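Local atomic coordinates of phytoene synthase (Enterococcus hirae, PDB entry 5IYS), a protein that probably joins two prenyl diphosphates head to head, as dehydrosqualene and phytoene synthases of the squalene/phytoene synthase family do, in a magnesium-dependent reaction. Residues 8-12 with 94-98; 48-54 with 86-92; 68-72 with 110-114; 75-79 with 103-107. All coordinates share one frame; numbering follows the deposited sequence.

Contact 1 of 4, residues 8-12 with 94-98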
# COMPACT_ATOMS: atom_id res chain seq x y z
N PRO A 8 27.58 -2.24 4.49
CA PRO A 8 26.92 -1.76 3.26
C PRO A 8 25.94 -0.62 3.50
O PRO A 8 25.68 0.16 2.58
CB PRO A 8 26.24 -3.02 2.70
CG PRO A 8 26.08 -3.94 3.87
CD PRO A 8 27.20 -3.61 4.84
N PHE A 9 25.50 -0.43 4.75
CA PHE A 9 24.66 0.71 5.08
C PHE A 9 25.46 1.99 5.26
O PHE A 9 24.91 3.10 5.23
CB PHE A 9 23.75 0.42 6.28
CG PHE A 9 22.69 -0.61 6.00
CD1 PHE A 9 22.93 -1.96 6.20
CD2 PHE A 9 21.44 -0.23 5.51
CE1 PHE A 9 21.99 -2.92 5.87
CE2 PHE A 9 20.49 -1.19 5.18
CZ PHE A 9 20.73 -2.53 5.40
N GLN A 10 26.78 1.86 5.43
CA GLN A 10 27.63 3.03 5.40
C GLN A 10 28.04 3.27 3.95
O GLN A 10 27.98 4.40 3.46
CB GLN A 10 28.84 2.84 6.33
CG GLN A 10 29.87 3.95 6.32
CD GLN A 10 31.25 3.51 6.81
OE1 GLN A 10 31.97 4.29 7.44
NE2 GLN A 10 31.63 2.26 6.50
N GLU A 11 28.44 2.21 3.27
CA GLU A 11 28.91 2.33 1.89
C GLU A 11 27.86 3.03 1.01
O GLU A 11 28.19 3.96 0.26
CB GLU A 11 29.24 0.97 1.28
CG GLU A 11 29.82 1.11 -0.12
CD GLU A 11 30.39 -0.18 -0.68
OE1 GLU A 11 30.47 -1.16 0.08
OE2 GLU A 11 30.74 -0.21 -1.89
N TYR A 12 26.61 2.61 1.17
CA TYR A 12 25.47 3.12 0.40
C TYR A 12 24.56 4.04 1.21
O TYR A 12 23.38 4.20 0.87
CB TYR A 12 24.66 1.96 -0.17
CG TYR A 12 25.47 1.13 -1.11
CD1 TYR A 12 25.68 1.54 -2.43
CD2 TYR A 12 26.15 -0.01 -0.66
CE1 TYR A 12 26.47 0.81 -3.29
CE2 TYR A 12 26.92 -0.78 -1.54
CZ TYR A 12 27.09 -0.35 -2.85
OH TYR A 12 27.83 -1.10 -3.73
N VAL A 94 21.50 -3.95 -1.82
CA VAL A 94 21.85 -4.26 -0.42
C VAL A 94 20.78 -5.02 0.36
O VAL A 94 21.07 -5.99 1.09
CB VAL A 94 22.21 -2.96 0.35
CG1 VAL A 94 22.44 -3.28 1.83
CG2 VAL A 94 23.43 -2.29 -0.24
N VAL A 95 19.52 -4.63 0.17
CA VAL A 95 18.43 -5.36 0.80
C VAL A 95 18.38 -6.81 0.31
O VAL A 95 18.24 -7.74 1.12
CB VAL A 95 17.07 -4.63 0.60
CG1 VAL A 95 15.99 -5.35 1.38
CG2 VAL A 95 17.15 -3.15 1.08
N PHE A 96 18.43 -6.99 -1.01
CA PHE A 96 18.44 -8.33 -1.61
C PHE A 96 19.67 -9.15 -1.21
O PHE A 96 19.57 -10.37 -1.02
CB PHE A 96 18.38 -8.27 -3.14
CG PHE A 96 16.97 -8.26 -3.71
CD1 PHE A 96 16.14 -7.17 -3.50
CD2 PHE A 96 16.45 -9.38 -4.36
CE1 PHE A 96 14.86 -7.10 -4.04
CE2 PHE A 96 15.11 -9.38 -4.85
CZ PHE A 96 14.32 -8.23 -4.69
N ASP A 97 20.79 -8.49 -0.93
CA ASP A 97 21.97 -9.18 -0.38
C ASP A 97 21.76 -9.69 1.04
O ASP A 97 22.43 -10.66 1.47
CB ASP A 97 23.20 -8.28 -0.37
CG ASP A 97 23.87 -8.16 -1.72
OD1 ASP A 97 23.47 -8.85 -2.69
OD2 ASP A 97 24.80 -7.32 -1.81
N ASN A 98 21.00 -8.92 1.81
CA ASN A 98 20.90 -9.12 3.26
C ASN A 98 19.72 -9.98 3.71
O ASN A 98 19.71 -10.46 4.83
CB ASN A 98 20.82 -7.78 4.01
CG ASN A 98 22.15 -7.00 4.00
OD1 ASN A 98 23.21 -7.50 3.63
ND2 ASN A 98 22.07 -5.72 4.38
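Val94 meets Pro8 and Phe9 of helix 8-11 and Tyr12 just after it: CG1 serves Pro8 and Phe9, CG2 the ring of Tyr12, and Pro8 CB is near both methyls. Apolar contact accounts for most of the joint. CG1 lies against Pro8, its distance to Pro8 CB being 3.9 Å, and CG2 reaches the ring of Tyr12, coming to 3.6 Å from Tyr12 CD2. The valine can serve both because CG1 stands anti to its own backbone N (chi1 175°) while CG2 takes the place beside that nitrogen, which spreads the fork across the gap between the proline and the tyrosine.

A CH-pi contact is the second element. Val94 CG1 sits over one face of the Phe9 ring, 4.3 Å from the ring centroid and somewhat toward the rim. In this all-helical fold, helix 8-11 is thereby laid against the C-terminal turn of helix 87-98. Phe9 is also stacked on Phe16 and touches Arg40, Gln43 and Ser44 of helix 39-60, which places its ring between three helices.

The remaining approach is polar against aromatic. Asn98 comes toward Phe9 from the opposite direction, and its ND2 stops 3.2 Å from Phe9 CE1, with amide and ring planes inclined by 37°. No hydrogen bond links the two segments. Within the N-terminal helical turn, Tyr12 N donates to Pro8 O at 3.0 Å.

Contact 2 of 4, residues 48-54 with 86-92. With FPS (S-[(2E,6E)-3,7,11-trimethyldodeca-2,6,10-trienyl] trihydrogen thiodiphosphate), chain H; FPS (S-[(2E,6E)-3,7,11-trimethyldodeca-2,6,10-trienyl] trihydrogen thiodiphosphate), chain G.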
# COMPACT_ATOMS: atom_id res chain seq x y z
N VAL A 48 12.23 -0.09 -0.61
CA VAL A 48 11.10 -0.74 -1.30
C VAL A 48 9.99 0.27 -1.58
O VAL A 48 9.47 0.30 -2.69
CB VAL A 48 10.47 -1.86 -0.40
CG1 VAL A 48 9.15 -2.34 -1.03
CG2 VAL A 48 11.46 -3.00 -0.31
N TYR A 49 9.76 1.17 -0.64
CA TYR A 49 8.82 2.27 -0.84
C TYR A 49 9.20 3.11 -2.07
O TYR A 49 8.35 3.42 -2.92
CB TYR A 49 8.80 3.20 0.38
CG TYR A 49 7.77 4.31 0.22
CD1 TYR A 49 8.10 5.49 -0.45
CD2 TYR A 49 6.44 4.08 0.55
CE1 TYR A 49 7.11 6.43 -0.74
CE2 TYR A 49 5.46 5.01 0.28
CZ TYR A 49 5.81 6.19 -0.36
OH TYR A 49 4.83 7.12 -0.66
N ALA A 50 10.48 3.47 -2.14
CA ALA A 50 11.00 4.24 -3.28
C ALA A 50 10.72 3.57 -4.63
O ALA A 50 10.44 4.25 -5.62
CB ALA A 50 12.51 4.48 -3.11
N PHE A 51 11.00 2.28 -4.73
CA PHE A 51 10.72 1.56 -5.96
C PHE A 51 9.22 1.65 -6.29
O PHE A 51 8.85 2.03 -7.41
CB PHE A 51 11.15 0.10 -5.85
CG PHE A 51 10.60 -0.78 -6.95
CD1 PHE A 51 9.32 -1.32 -6.82
CD2 PHE A 51 11.32 -1.00 -8.12
CE1 PHE A 51 8.78 -2.14 -7.83
CE2 PHE A 51 10.80 -1.83 -9.14
CZ PHE A 51 9.51 -2.35 -9.00
N CYS A 52 8.37 1.40 -5.29
CA CYS A 52 6.92 1.46 -5.53
C CYS A 52 6.45 2.86 -5.95
O CYS A 52 5.58 3.02 -6.83
CB CYS A 52 6.17 1.02 -4.27
SG CYS A 52 6.40 -0.73 -3.86
N ARG A 53 6.85 3.84 -5.17
CA ARG A 53 6.46 5.24 -5.43
C ARG A 53 6.87 5.67 -6.83
O ARG A 53 6.09 6.32 -7.54
CB ARG A 53 7.09 6.16 -4.36
CG ARG A 53 6.67 7.64 -4.33
CD ARG A 53 5.22 7.95 -4.75
NE ARG A 53 4.23 7.62 -3.74
CZ ARG A 53 2.91 7.59 -3.95
NH1 ARG A 53 2.41 7.83 -5.16
NH2 ARG A 53 2.10 7.31 -2.94
N ARG A 54 8.05 5.23 -7.27
CA ARG A 54 8.52 5.61 -8.62
C ARG A 54 7.66 4.98 -9.71
O ARG A 54 7.18 5.68 -10.61
CB ARG A 54 10.00 5.26 -8.83
CG ARG A 54 10.43 5.41 -10.28
CD ARG A 54 11.89 4.99 -10.54
NE ARG A 54 12.83 5.78 -9.77
CZ ARG A 54 14.13 5.52 -9.69
NH1 ARG A 54 14.68 4.55 -10.41
NH2 ARG A 54 14.89 6.29 -8.93
N ASP A 86 22.01 3.16 -9.99
CA ASP A 86 20.87 4.06 -9.75
C ASP A 86 20.55 3.92 -8.25
O ASP A 86 20.60 2.81 -7.73
CB ASP A 86 19.67 3.55 -10.57
CG ASP A 86 18.34 4.14 -10.11
OD1 ASP A 86 17.92 3.97 -8.94
OD2 ASP A 86 17.64 4.71 -10.96
N PRO A 87 20.31 5.03 -7.54
CA PRO A 87 20.26 4.99 -6.07
C PRO A 87 19.28 3.96 -5.52
O PRO A 87 19.57 3.32 -4.52
CB PRO A 87 19.79 6.39 -5.66
CG PRO A 87 19.51 7.14 -6.93
CD PRO A 87 20.06 6.38 -8.09
N VAL A 88 18.08 3.92 -6.11
CA VAL A 88 17.03 3.03 -5.63
C VAL A 88 17.43 1.59 -5.86
O VAL A 88 17.34 0.77 -4.95
CB VAL A 88 15.67 3.33 -6.30
CG1 VAL A 88 14.61 2.29 -5.88
CG2 VAL A 88 15.17 4.70 -5.90
N TRP A 89 18.03 1.32 -7.01
CA TRP A 89 18.45 -0.05 -7.32
C TRP A 89 19.68 -0.47 -6.53
O TRP A 89 19.74 -1.61 -6.06
CB TRP A 89 18.73 -0.19 -8.83
CG TRP A 89 17.45 -0.23 -9.63
CD1 TRP A 89 17.00 0.72 -10.50
CD2 TRP A 89 16.43 -1.25 -9.58
NE1 TRP A 89 15.80 0.34 -11.04
CE2 TRP A 89 15.41 -0.85 -10.46
CE3 TRP A 89 16.28 -2.43 -8.85
CZ2 TRP A 89 14.28 -1.66 -10.70
CZ3 TRP A 89 15.15 -3.22 -9.06
CH2 TRP A 89 14.14 -2.81 -9.95
N ARG A 90 20.56 0.49 -6.22
CA ARG A 90 21.73 0.19 -5.38
C ARG A 90 21.31 -0.11 -3.93
O ARG A 90 21.77 -1.10 -3.31
CB ARG A 90 22.78 1.31 -5.42
CG ARG A 90 23.64 1.33 -6.73
CD ARG A 90 24.73 2.36 -6.66
NE ARG A 90 24.23 3.67 -6.23
CZ ARG A 90 24.11 4.73 -7.02
NH1 ARG A 90 24.49 4.64 -8.29
NH2 ARG A 90 23.63 5.88 -6.55
N ALA A 91 20.38 0.69 -3.41
CA ALA A 91 19.83 0.39 -2.07
C ALA A 91 19.12 -0.96 -2.09
O ALA A 91 19.32 -1.79 -1.19
CB ALA A 91 18.84 1.50 -1.64
N LEU A 92 18.31 -1.21 -3.12
CA LEU A 92 17.67 -2.52 -3.22
C LEU A 92 18.63 -3.69 -3.33
O LEU A 92 18.38 -4.74 -2.74
CB LEU A 92 16.62 -2.60 -4.34
CG LEU A 92 15.31 -1.82 -4.11
CD1 LEU A 92 14.55 -1.90 -5.43
CD2 LEU A 92 14.52 -2.42 -2.92
C1 FPS H . -0.99 4.14 -3.64
S1 FPS H . -2.64 3.76 -4.15
C2 FPS H . -0.01 3.46 -4.57
C3 FPS H . 0.21 2.13 -4.61
C4 FPS H . -0.58 1.13 -3.80
C5 FPS H . 1.27 1.63 -5.56
C6 FPS H . 2.68 1.92 -5.04
C7 FPS H . 2.81 1.53 -3.58
C8 FPS H . 3.37 2.35 -2.68
C10 FPS H . 3.40 1.88 -1.25
C9 FPS H . 3.86 3.72 -3.07
C11 FPS H . 4.67 1.14 -0.89
C12 FPS H . 4.65 1.16 0.64
C13 FPS H . 5.58 0.57 1.41
C14 FPS H . 6.76 -0.18 0.86
C15 FPS H . 5.42 0.66 2.90
PA FPS H . -2.99 5.37 -5.36
O1A FPS H . -2.01 5.37 -6.48
O2A FPS H . -4.48 5.24 -5.96
O3A FPS H . -3.08 6.67 -4.41
PB FPS H . -2.05 7.89 -4.30
O1B FPS H . -2.83 9.09 -4.76
O2B FPS H . -0.82 7.73 -5.17
O3B FPS H . -1.64 7.98 -2.85
C1 FPS G . -0.64 3.74 0.07
S1 FPS G . 0.90 4.37 -0.46
C2 FPS G . -0.37 2.25 0.17
C3 FPS G . -1.27 1.29 -0.12
C4 FPS G . -2.66 1.64 -0.54
C5 FPS G . -0.91 -0.18 -0.00
C6 FPS G . 0.52 -0.47 0.45
C7 FPS G . 0.61 -1.91 0.89
C8 FPS G . 1.38 -2.30 1.92
C10 FPS G . 1.48 -3.79 2.20
C9 FPS G . 2.19 -1.34 2.76
C11 FPS G . 1.08 -4.06 3.65
C12 FPS G . 1.34 -5.51 4.02
C13 FPS G . 2.46 -5.97 4.61
C14 FPS G . 2.59 -7.43 4.96
C15 FPS G . 3.61 -5.05 4.97
PA FPS G . 1.07 6.39 -0.07
O1A FPS G . 2.47 6.79 0.09
O2A FPS G . 0.58 7.02 -1.47
O3A FPS G . 0.08 6.97 1.04
PB FPS G . -1.39 7.42 0.51
O1B FPS G . -1.41 8.90 0.22
O2B FPS G . -2.31 6.96 1.62
O3B FPS G . -1.81 6.74 -0.77
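Asp86 OD2 receives Arg54 NH1 of helix 39-60 at 3.0 Å, in a salt bridge that enters on the syn side of the carboxylate. The bond is somewhat bent (151° at the hydrogen), and the guanidinium and carboxylate planes stand 65° apart. The other oxygen, Asp86 OD1, accepts from Trp89 N at 3.3 Å, and more weakly from Val88 N, an N-cap that closes the first turn of helix 87-98. A bend at chi3 (-61°) turns the guanidinium of Arg54 toward this cap, and Val88 lies over one of its faces.

Below the salt bridge the packing is apolar. Val88 CG2 rests 3.9 Å from Ala50 CB, while its CG1 faces the backbone of Phe51. Leu92 divides its methyls, CD1 against Phe51 CB at 4.0 Å and CD2 against Val48. The Phe51 ring meets the six-membered ring of Trp89 obliquely, Phe51 CE2 being 3.6 Å from Trp89 CH2; the indole NE1 is held by Gln74.

The other side of helix 39-60 faces two bound farnesyl thiodiphosphates. Tyr49 OH accepts from Arg53 NE, in the guanidinium plane, and its bond to O1A of one ligand (chain G) is very short in the model; Arg53 NH1 reaches O2B of the other (chain H) at 3.2 Å and also pairs with Asp57. Cys52 CB lies 3.5 Å from C7 of the chain H molecule. A helix that lines the prenyl diphosphate pocket and carries magnesium-binding aspartates, here Asp56 and Asp60, is characteristic of the all-helical trans-prenyltransferase fold.

Contact 3 of 4, residues 68-72 with 110-114. With SO4 (sulfate ion), chain B.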
# COMPACT_ATOMS: atom_id res chain seq x y z
N LEU A 68 7.83 3.68 -17.55
CA LEU A 68 7.51 2.43 -16.85
C LEU A 68 8.21 1.27 -17.54
O LEU A 68 8.75 0.40 -16.86
CB LEU A 68 6.00 2.20 -16.72
CG LEU A 68 5.54 1.09 -15.78
CD1 LEU A 68 5.98 1.34 -14.35
CD2 LEU A 68 4.02 0.93 -15.83
N ARG A 69 8.35 1.34 -18.86
CA ARG A 69 9.20 0.39 -19.59
C ARG A 69 10.67 0.36 -19.19
O ARG A 69 11.29 -0.70 -19.16
CB ARG A 69 9.11 0.62 -21.11
CG ARG A 69 7.85 0.02 -21.73
CD ARG A 69 7.85 0.07 -23.26
NE ARG A 69 7.86 1.43 -23.80
CZ ARG A 69 6.77 2.15 -24.05
NH1 ARG A 69 5.56 1.66 -23.81
NH2 ARG A 69 6.89 3.38 -24.54
N GLN A 70 11.28 1.53 -19.06
CA GLN A 70 12.65 1.62 -18.58
C GLN A 70 12.80 0.96 -17.20
O GLN A 70 13.84 0.38 -16.89
CB GLN A 70 13.08 3.07 -18.43
CG GLN A 70 14.46 3.15 -17.80
CD GLN A 70 14.94 4.56 -17.53
OE1 GLN A 70 14.14 5.49 -17.41
NE2 GLN A 70 16.26 4.71 -17.41
N LEU A 71 11.83 1.21 -16.33
CA LEU A 71 11.83 0.66 -14.99
C LEU A 71 11.74 -0.86 -15.09
O LEU A 71 12.41 -1.58 -14.34
CB LEU A 71 10.67 1.25 -14.16
CG LEU A 71 10.59 0.86 -12.68
CD1 LEU A 71 11.91 1.20 -12.01
CD2 LEU A 71 9.45 1.56 -11.95
N GLU A 72 10.97 -1.36 -16.04
CA GLU A 72 10.82 -2.81 -16.21
C GLU A 72 12.14 -3.41 -16.69
O GLU A 72 12.49 -4.53 -16.32
CB GLU A 72 9.73 -3.16 -17.23
CG GLU A 72 8.29 -2.75 -16.86
CD GLU A 72 7.32 -2.70 -18.05
OE1 GLU A 72 7.33 -3.64 -18.88
OE2 GLU A 72 6.52 -1.74 -18.16
N LEU A 110 4.77 -3.81 -11.29
CA LEU A 110 4.87 -3.09 -12.57
C LEU A 110 3.70 -3.51 -13.47
O LEU A 110 3.21 -2.73 -14.26
CB LEU A 110 6.20 -3.40 -13.26
CG LEU A 110 7.39 -2.99 -12.37
CD1 LEU A 110 8.68 -3.02 -13.18
CD2 LEU A 110 7.15 -1.60 -11.81
N THR A 111 3.29 -4.78 -13.38
CA THR A 111 2.22 -5.29 -14.24
C THR A 111 0.90 -4.64 -13.85
O THR A 111 0.08 -4.27 -14.71
CB THR A 111 2.05 -6.81 -14.02
OG1 THR A 111 3.23 -7.47 -14.49
CG2 THR A 111 0.82 -7.35 -14.75
N GLY A 112 0.71 -4.43 -12.55
CA GLY A 112 -0.47 -3.75 -12.07
C GLY A 112 -0.46 -2.29 -12.48
O GLY A 112 -1.48 -1.74 -12.93
N GLN A 113 0.67 -1.63 -12.30
CA GLN A 113 0.76 -0.23 -12.74
C GLN A 113 0.43 -0.09 -14.22
O GLN A 113 -0.16 0.91 -14.63
CB GLN A 113 2.12 0.37 -12.46
CG GLN A 113 2.43 0.50 -10.98
CD GLN A 113 1.49 1.46 -10.29
OE1 GLN A 113 1.03 2.42 -10.89
NE2 GLN A 113 1.07 1.11 -9.09
N ARG A 114 0.96 -0.99 -15.04
CA ARG A 114 0.79 -0.93 -16.50
C ARG A 114 -0.70 -1.06 -16.86
O ARG A 114 -1.23 -0.34 -17.72
CB ARG A 114 1.62 -2.05 -17.15
CG ARG A 114 1.69 -2.03 -18.69
CD ARG A 114 2.72 -3.05 -19.20
NE ARG A 114 2.54 -3.39 -20.61
CZ ARG A 114 3.35 -4.19 -21.30
NH1 ARG A 114 4.42 -4.70 -20.72
NH2 ARG A 114 3.06 -4.50 -22.56
S SO4 B . -0.65 -3.42 -22.60
O1 SO4 B . -1.24 -4.75 -22.64
O2 SO4 B . -1.67 -2.42 -22.92
O3 SO4 B . 0.43 -3.32 -23.58
O4 SO4 B . -0.13 -3.18 -21.25
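Leu110 enters between Leu71 and Glu72 and is turned differently against each. With Leu71 it crosses at about a right angle, the two CD2 methyls of Leu71 and Leu110 coming to 3.9 Å. Against Glu72 the two side chains run past one another in opposite senses, and Leu110 CD1 lies 3.7 Å from Glu72 CG, so that the aliphatic part of the glutamate serves as the wall. Leu68 continues the layer one turn away: CD1 leans on Leu110 CD2, whereas CD2 reaches over to the backbone of Arg114, 3.7 Å from its N, and to Gln113 CB.

Arg114 crosses Glu72 nearly perpendicularly, although the carboxylate and guanidinium planes are only 23° apart. Glu72 OE1 and Arg114 NH1 stand 3.6 Å from each other, a long salt bridge. An extended chain from CG to NE carries the guanidinium outward, where it also binds a sulfate, probably from the crystallisation liquor: NE donates to O4 at 2.8 Å and NH2 to O3 at 3.1 Å, the latter bond nearly straight (171°). The guanidinium thus sits between two anionic partners.

The short segments of helices 65-80 and 104-116 are close to antiparallel, at 166°. Helix 39-60 lies against the apolar side of both through Phe51, Ala55 and Ile59, and Gln113 turns toward it, reaching Asp56 of the magnesium site by a weak hydrogen bond.

Contact 4 of 4, residues 75-79 with 103-107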
# COMPACT_ATOMS: atom_id res chain seq x y z
N LEU A 75 14.52 -3.74 -13.80
CA LEU A 75 14.14 -4.84 -12.91
C LEU A 75 14.57 -6.17 -13.54
O LEU A 75 15.05 -7.07 -12.84
CB LEU A 75 12.61 -4.81 -12.71
CG LEU A 75 12.04 -5.98 -11.90
CD1 LEU A 75 12.71 -6.13 -10.56
CD2 LEU A 75 10.49 -5.74 -11.78
N LEU A 76 14.39 -6.31 -14.85
CA LEU A 76 14.85 -7.53 -15.52
C LEU A 76 16.35 -7.68 -15.33
O LEU A 76 16.83 -8.79 -15.07
CB LEU A 76 14.50 -7.56 -17.01
CG LEU A 76 13.01 -7.79 -17.36
CD1 LEU A 76 12.70 -7.31 -18.78
CD2 LEU A 76 12.57 -9.25 -17.17
N ASP A 77 17.09 -6.60 -15.45
CA ASP A 77 18.54 -6.66 -15.26
C ASP A 77 18.85 -7.10 -13.83
O ASP A 77 19.74 -7.92 -13.59
CB ASP A 77 19.20 -5.31 -15.56
CG ASP A 77 19.36 -5.03 -17.06
OD1 ASP A 77 19.28 -5.96 -17.90
OD2 ASP A 77 19.62 -3.85 -17.42
N PHE A 78 18.18 -6.45 -12.88
CA PHE A 78 18.39 -6.69 -11.47
C PHE A 78 18.13 -8.18 -11.21
O PHE A 78 18.91 -8.83 -10.52
CB PHE A 78 17.36 -5.89 -10.66
CG PHE A 78 17.58 -5.94 -9.17
CD1 PHE A 78 18.54 -5.13 -8.57
CD2 PHE A 78 16.83 -6.79 -8.38
CE1 PHE A 78 18.69 -5.12 -7.19
CE2 PHE A 78 17.02 -6.84 -7.00
CZ PHE A 78 17.96 -6.03 -6.40
N ASN A 79 17.02 -8.67 -11.73
CA ASN A 79 16.63 -10.07 -11.61
C ASN A 79 17.70 -11.02 -12.13
O ASN A 79 17.92 -12.09 -11.55
CB ASN A 79 15.31 -10.30 -12.37
CG ASN A 79 14.76 -11.69 -12.16
OD1 ASN A 79 14.62 -12.15 -11.04
ND2 ASN A 79 14.45 -12.38 -13.26
N THR A 103 12.18 -11.30 -6.49
CA THR A 103 11.81 -10.29 -7.47
C THR A 103 10.37 -10.42 -7.98
O THR A 103 9.84 -9.47 -8.55
CB THR A 103 12.74 -10.31 -8.71
OG1 THR A 103 12.72 -11.62 -9.30
CG2 THR A 103 14.17 -9.93 -8.30
N ALA A 104 9.73 -11.58 -7.81
CA ALA A 104 8.40 -11.79 -8.39
C ALA A 104 7.35 -10.74 -8.04
O ALA A 104 6.67 -10.26 -8.94
CB ALA A 104 7.86 -13.22 -8.07
N PRO A 105 7.29 -10.28 -6.76
CA PRO A 105 6.23 -9.32 -6.49
C PRO A 105 6.58 -7.94 -7.04
O PRO A 105 5.68 -7.14 -7.32
CB PRO A 105 6.11 -9.29 -4.96
CG PRO A 105 7.32 -10.03 -4.42
CD PRO A 105 7.91 -10.86 -5.56
N PHE A 106 7.86 -7.70 -7.29
CA PHE A 106 8.26 -6.41 -7.89
C PHE A 106 7.77 -6.37 -9.34
O PHE A 106 7.29 -5.33 -9.81
CB PHE A 106 9.80 -6.23 -7.85
CG PHE A 106 10.33 -6.00 -6.45
CD1 PHE A 106 10.53 -7.06 -5.58
CD2 PHE A 106 10.56 -4.71 -6.00
CE1 PHE A 106 10.96 -6.83 -4.26
CE2 PHE A 106 11.04 -4.48 -4.73
CZ PHE A 106 11.20 -5.54 -3.85
N PHE A 107 7.83 -7.51 -10.02
CA PHE A 107 7.35 -7.63 -11.39
C PHE A 107 5.82 -7.46 -11.38
O PHE A 107 5.25 -6.76 -12.20
CB PHE A 107 7.72 -9.03 -11.91
CG PHE A 107 9.10 -9.14 -12.48
CD1 PHE A 107 9.43 -8.51 -13.68
CD2 PHE A 107 10.06 -9.92 -11.86
CE1 PHE A 107 10.71 -8.63 -14.23
CE2 PHE A 107 11.31 -10.12 -12.43
CZ PHE A 107 11.65 -9.44 -13.59
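The ring of Phe107 is the large bump of this contact, and residues of helix 65-80 form the hollow that takes it. Leu75 makes the floor: its CD2 lies over one face of the ring, 3.8 Å from the centroid and 22° off the normal, a CH-pi contact. Leu76 makes one wall, with CD2 at 3.5 Å from Phe107 CE1, and Asn79 makes another, its CG lying at the ring edge, 3.8 Å from Phe107 CE2. The amide plane of Asn79 is perpendicular to the ring.

Leu75 in turn pushes between Phe106 and Phe107. With CG anti to the backbone N (chi1 174°), its forked end is split between them, CD1 meeting Phe106 CB at 4.0 Å while CD2 covers the phenyl face.

At the far end the fit becomes polar. Thr103 OG1 donates to Asn79 OD1 at 2.6 Å, approaching from well above the carbonyl plane. Its methyl CG2 lies at the edge of the Phe78 ring, 4.1 Å from Phe78 CD2. The threonine therefore fills the notch between the amide and the phenyl group.

Phe78 and Phe106 carry the packing onward to Phe96 of helix 87-98, and Phe106 also meets Phe51 edge-to-face. The contact joins helices 65-80 and 104-116 near the edge of the all-helical squalene/phytoene synthase bundle, with Leu75, Phe78 and Phe106 on its buried side.

How the contacts relate
Four consecutive helices, 39-60, 65-80, 87-98 and 104-116, supply every segment except 8-12. Contacts 3 and 4 join the same two of them, 65-80 and 104-116, with centres 11 Å apart; along the chain contact 4 falls within the span that contact 3 brackets. Contact 2, about 12 Å from contact 4 and 14 Å from contact 3, pairs the other two helices, and its segments alternate with theirs, so the chain passes between the two pairs. Touches include Phe51 with Leu110 and Phe106, and Trp89 with Leu71 and Phe78; contact 1, 25 Å from contact 3, joins through Phe96 and Tyr12. Contacts 2 and 3 border the prenyl and magnesium sites, whereas 1 and 4 lie away from them.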